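Local coordinates for protein translation initiation factor eIF2B, subunit delta (Archaeoglobus fulgidus, PDB 1T5O) that probably isomerises methylthioribose-1-phosphate to methylthioribulose-1-phosphate, as a member of the family that also holds the regulatory subunits of translation initiation factor eIF2B, at the interface of chains A and B. Residues are numbered along the deposited sequence; one frame, centred on the assembly and turned at random. Chains: chain A/B, Translation initiation factor eIF2B, subunit delta.

Contact 1: the interface of chains A and B. Residues chain A 212, 216, 219-220, 223, 225; chain B 245, 305, 307.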
loop_
_atom_site.group_PDB
_atom_site.type_symbol
_atom_site.label_atom_id
_atom_site.label_comp_id
_atom_site.label_asym_id
_atom_site.label_seq_id
_atom_site.Cartn_x
_atom_site.Cartn_y
_atom_site.Cartn_z
ATOM N N ILE A 212 -7.981 -2.845 5.584
ATOM C CA ILE A 212 -7.892 -2.905 4.114
ATOM C C ILE A 212 -6.559 -2.340 3.738
ATOM O O ILE A 212 -5.899 -1.718 4.569
ATOM C CB ILE A 212 -8.943 -2.011 3.394
ATOM C CG1 ILE A 212 -8.795 -0.524 3.804
ATOM C CG2 ILE A 212 -10.323 -2.491 3.704
ATOM C CD1 ILE A 212 -9.678 0.420 2.945
ATOM N N MET A 216 -7.166 0.095 -1.432
ATOM C CA MET A 216 -8.583 -0.292 -1.441
ATOM C C MET A 216 -9.502 0.868 -1.116
ATOM O O MET A 216 -10.719 0.705 -1.090
ATOM C CB MET A 216 -8.855 -1.443 -0.450
ATOM C CG MET A 216 -8.463 -2.808 -0.979
ATOM S SD MET A 216 -8.249 -4.029 0.346
ATOM C CE MET A 216 -7.310 -5.286 -0.485
ATOM N N ILE A 219 -12.135 1.151 -4.077
ATOM C CA ILE A 219 -13.282 0.264 -4.139
ATOM C C ILE A 219 -14.275 0.429 -2.986
ATOM O O ILE A 219 -15.510 0.337 -3.203
ATOM C CB ILE A 219 -12.842 -1.223 -4.307
ATOM C CG1 ILE A 219 -14.035 -2.070 -4.808
ATOM C CG2 ILE A 219 -12.262 -1.789 -2.973
ATOM C CD1 ILE A 219 -13.641 -3.535 -5.089
ATOM N N VAL A 220 -13.786 0.718 -1.777
ATOM C CA VAL A 220 -14.736 0.855 -0.669
ATOM C C VAL A 220 -15.649 2.064 -0.857
ATOM O O VAL A 220 -16.839 2.004 -0.516
ATOM C CB VAL A 220 -14.047 0.879 0.764
ATOM C CG1 VAL A 220 -13.385 -0.474 1.052
ATOM C CG2 VAL A 220 -13.011 2.010 0.879
ATOM N N LYS A 223 -18.095 1.328 -3.616
ATOM C CA LYS A 223 -19.200 0.492 -3.146
ATOM C C LYS A 223 -20.073 1.145 -2.091
ATOM O O LYS A 223 -20.994 0.515 -1.590
ATOM C CB LYS A 223 -18.673 -0.846 -2.592
ATOM C CG LYS A 223 -18.142 -1.756 -3.700
ATOM C CD LYS A 223 -17.621 -3.065 -3.173
ATOM C CE LYS A 223 -18.118 -4.191 -4.076
ATOM N NZ LYS A 223 -17.817 -3.973 -5.542
ATOM N N MET A 225 -19.319 1.936 1.006
ATOM C CA MET A 225 -19.079 1.401 2.336
ATOM C C MET A 225 -18.617 2.465 3.352
ATOM O O MET A 225 -18.554 2.185 4.545
ATOM C CB MET A 225 -18.003 0.315 2.266
ATOM C CG MET A 225 -18.336 -0.867 1.362
ATOM S SD MET A 225 -16.910 -1.964 1.092
ATOM C CE MET A 225 -16.586 -2.534 2.668
ATOM N N ILE B 245 -6.521 -5.149 -7.623
ATOM C CA ILE B 245 -7.104 -4.200 -6.668
ATOM C C ILE B 245 -6.132 -3.038 -6.472
ATOM O O ILE B 245 -4.929 -3.250 -6.273
ATOM C CB ILE B 245 -7.387 -4.910 -5.307
ATOM C CG1 ILE B 245 -7.968 -3.932 -4.292
ATOM C CG2 ILE B 245 -6.080 -5.532 -4.747
ATOM C CD1 ILE B 245 -9.421 -3.465 -4.618
ATOM N N TYR B 305 -10.911 -7.073 4.794
ATOM C CA TYR B 305 -11.609 -6.981 3.522
ATOM C C TYR B 305 -10.430 -7.022 2.498
ATOM O O TYR B 305 -9.576 -6.104 2.445
ATOM C CB TYR B 305 -12.428 -5.682 3.418
ATOM C CG TYR B 305 -13.137 -5.516 2.081
ATOM C CD1 TYR B 305 -13.909 -6.546 1.531
ATOM C CD2 TYR B 305 -12.988 -4.345 1.339
ATOM C CE1 TYR B 305 -14.504 -6.411 0.266
ATOM C CE2 TYR B 305 -13.578 -4.195 0.098
ATOM C CZ TYR B 305 -14.332 -5.225 -0.437
ATOM O OH TYR B 305 -14.912 -5.039 -1.668
ATOM N N PRO B 307 -10.402 -7.810 -1.369
ATOM C CA PRO B 307 -10.822 -8.107 -2.743
ATOM C C PRO B 307 -9.619 -8.257 -3.672
ATOM O O PRO B 307 -8.585 -7.583 -3.515
ATOM C CB PRO B 307 -11.716 -6.920 -3.110
ATOM C CG PRO B 307 -11.170 -5.790 -2.217
ATOM C CD PRO B 307 -10.898 -6.486 -0.922
#
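Over one face of the B:Tyr305 ring comes A:Met225, whose methyl CE sits 4.2 Å above the plane, displaced toward the rim. The opposite face is backed by its own chain: B:Pro307 CD lies 3.5 Å above the plane, close to the ring centre. The ring thus lies between a methionine of the partner, loosely placed over its rim, and a proline of its own chain. Along its CD2-CE2 side, A:Val220 runs antiparallel to it, with CG1 3.8 Å from B:Tyr305 CE2, and the CG2 methyl of A:Ile219 approaches the same ring carbon. Farther out, the hydroxyl OH is approached by the aliphatic CD of A:Lys223 and by CD1 of A:Ile219. The ring reaches this slot because its CG points away from the backbone N (chi1 178°), which carries the phenol out over helix 217-222 of the partner.

At the root of the tyrosine, A:Ile212 presents its CG2 methyl to B:Tyr305 CB at 3.8 Å. Beside it runs A:Met216, extended beyond CG, with its sulfur SD 3.2 Å from the backbone carbonyl O of B:Tyr305. B:Pro307 CD packs against both SD and CE of this methionine, 3.8 Å from CE. Farther up the chain, A:Met216 CG packs 3.5 Å from B:Ile245 CG1, the two side chains meeting nearly at right angles. B:Ile245 continues to A:Ile219, where CD1 and CG2 are 3.7 Å apart.

As a worked example of a knob fitting a groove, the patch sinks an aromatic side chain of one subunit into an apolar groove of the other, and with its two-fold twin it may hold the two copies together, if the deposited dimer is the biological one.

Contact 2: the interface of chains A and B. Residues chain A 190, 245, 289, 305-307; chain B 212-213, 216.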
loop_
_atom_site.group_PDB
_atom_site.type_symbol
_atom_site.label_atom_id
_atom_site.label_comp_id
_atom_site.label_asym_id
_atom_site.label_seq_id
_atom_site.Cartn_x
_atom_site.Cartn_y
_atom_site.Cartn_z
ATOM N N PRO A 190 4.577 2.587 4.375
ATOM C CA PRO A 190 5.284 1.301 4.449
ATOM C C PRO A 190 5.541 0.804 5.886
ATOM O O PRO A 190 6.116 -0.267 6.064
ATOM C CB PRO A 190 6.593 1.595 3.720
ATOM C CG PRO A 190 6.906 2.966 4.233
ATOM C CD PRO A 190 5.537 3.680 4.114
ATOM N N ILE A 245 2.168 10.117 4.540
ATOM C CA ILE A 245 1.962 9.926 3.088
ATOM C C ILE A 245 0.797 8.997 2.806
ATOM O O ILE A 245 0.644 7.952 3.436
ATOM C CB ILE A 245 3.126 9.248 2.287
ATOM C CG1 ILE A 245 4.266 8.937 3.211
ATOM C CG2 ILE A 245 3.430 10.023 0.967
ATOM C CD1 ILE A 245 4.054 7.649 3.860
ATOM N N LEU A 289 10.881 -0.134 2.106
ATOM C CA LEU A 289 10.184 -0.657 0.916
ATOM C C LEU A 289 10.833 -1.930 0.358
ATOM O O LEU A 289 10.268 -2.595 -0.510
ATOM C CB LEU A 289 10.202 0.366 -0.220
ATOM C CG LEU A 289 9.220 1.545 -0.310
ATOM C CD1 LEU A 289 7.865 1.042 -0.721
ATOM C CD2 LEU A 289 9.160 2.273 1.003
ATOM N N TYR A 305 11.504 5.963 -3.727
ATOM C CA TYR A 305 11.063 7.321 -3.413
ATOM C C TYR A 305 10.145 7.046 -2.230
ATOM O O TYR A 305 9.107 6.365 -2.375
ATOM C CB TYR A 305 10.299 7.945 -4.581
ATOM C CG TYR A 305 9.715 9.289 -4.238
ATOM C CD1 TYR A 305 10.519 10.310 -3.707
ATOM C CD2 TYR A 305 8.355 9.534 -4.394
ATOM C CE1 TYR A 305 9.963 11.552 -3.331
ATOM C CE2 TYR A 305 7.794 10.762 -4.025
ATOM C CZ TYR A 305 8.601 11.750 -3.499
ATOM O OH TYR A 305 8.032 12.921 -3.118
ATOM N N ASN A 306 10.522 7.536 -1.050
ATOM C CA ASN A 306 9.765 7.258 0.180
ATOM C C ASN A 306 9.476 8.507 1.032
ATOM O O ASN A 306 9.938 8.610 2.165
ATOM C CB ASN A 306 10.567 6.197 0.995
ATOM C CG ASN A 306 9.809 5.629 2.201
ATOM O OD1 ASN A 306 8.582 5.657 2.267
ATOM N ND2 ASN A 306 10.561 5.087 3.163
ATOM N N PRO A 307 8.718 9.483 0.487
ATOM C CA PRO A 307 8.408 10.692 1.266
ATOM C C PRO A 307 7.652 10.333 2.548
ATOM O O PRO A 307 6.839 9.410 2.555
ATOM C CB PRO A 307 7.548 11.513 0.313
ATOM C CG PRO A 307 6.796 10.392 -0.474
ATOM C CD PRO A 307 7.928 9.425 -0.761
ATOM N N ILE B 212 7.676 2.861 -5.235
ATOM C CA ILE B 212 6.916 3.680 -4.294
ATOM C C ILE B 212 5.785 2.839 -3.670
ATOM O O ILE B 212 5.476 1.763 -4.179
ATOM C CB ILE B 212 6.229 4.913 -4.994
ATOM C CG1 ILE B 212 5.268 4.423 -6.099
ATOM C CG2 ILE B 212 7.274 5.866 -5.554
ATOM C CD1 ILE B 212 4.288 5.516 -6.600
ATOM N N THR B 213 5.162 3.313 -2.584
ATOM C CA THR B 213 4.024 2.559 -2.065
ATOM C C THR B 213 2.844 2.938 -2.958
ATOM O O THR B 213 2.922 3.900 -3.732
ATOM C CB THR B 213 3.627 2.950 -0.627
ATOM O OG1 THR B 213 3.298 4.343 -0.595
ATOM C CG2 THR B 213 4.757 2.654 0.338
ATOM N N MET B 216 1.421 6.488 -2.584
ATOM C CA MET B 216 2.200 7.608 -3.098
ATOM C C MET B 216 1.807 8.031 -4.523
ATOM O O MET B 216 2.395 8.970 -5.080
ATOM C CB MET B 216 3.690 7.272 -3.031
ATOM C CG MET B 216 4.228 7.152 -1.612
ATOM S SD MET B 216 5.882 6.476 -1.619
ATOM C CE MET B 216 6.101 6.157 0.113
#
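B:Met216 extends across the A:Tyr305 to A:Pro307 segment, and the other side chains can be read by how they are turned against it. With CG lying opposite the carbonyl carbon (chi1 -67°) and the remaining torsions nearly straight, the thioether is carried outward in a line, so that CG, SD and CE are laid out in turn against A:Ile245, A:Tyr305 and A:Asn306, with A:Pro307 beside both SD and CE. The ring carbon CD of A:Pro307 packs against the end of B:Met216, 3.7 Å from the sulfur SD. A:Asn306 is met obliquely: the methyl CE at the end of the methionine comes to 3.3 Å from the amide oxygen OD1. Nearer the root of the chain, A:Ile245 also lies obliquely to the methionine and offers its CG2 branch, 3.9 Å from B:Met216 CG. The first torsion of this isoleucine is almost eclipsed (chi1 -1°), so the exact placement of its branches is doubtful.

A second group of contacts is built on B:Ile212 and B:Thr213, at the end of strand 209-212 and just beyond it. The CG2 methyl of B:Ile212 stands at the edge of the A:Tyr305 ring, in its plane, and comes 3.8 Å from A:Tyr305 CB. One face of that ring is covered by A:Pro307 of the same chain, its CD over the ring centre. B:Thr213 crosses both of its partners nearly at right angles. Its CG2 methyl packs 3.7 Å from A:Leu289 CD1, and it also meets the ring of A:Pro190, a residue that follows a cis peptide bond.

The methionine sulfur is engaged from both subunits. B:Met216 SD lies 3.3 Å from the backbone carbonyl O of A:Tyr305, while from its own chain the backbone N of B:Thr213 donates a weak hydrogen bond to SD, 3.4 Å long and fairly straight at 163°.

Contact 1 and contact 2 have centres about 21 Å apart and sample the two halves of one two-fold symmetric interface, with the chains exchanged. Both use positions 212, 216, 245, 305 and 307; contact 1 extends along helix 217-222, whereas contact 2 extends toward the cis proline loop and helix 287-290. The centre of contact 2 is about 14 Å from the predicted catalytic A:Asp234, that of contact 1, whose residues 245, 305 and 307 belong to chain B, about 24 Å. Because position 245 directly follows residues predicted to bind substrate, dimer formation may steady the neighbourhood of the active site, although the structure alone does not show this.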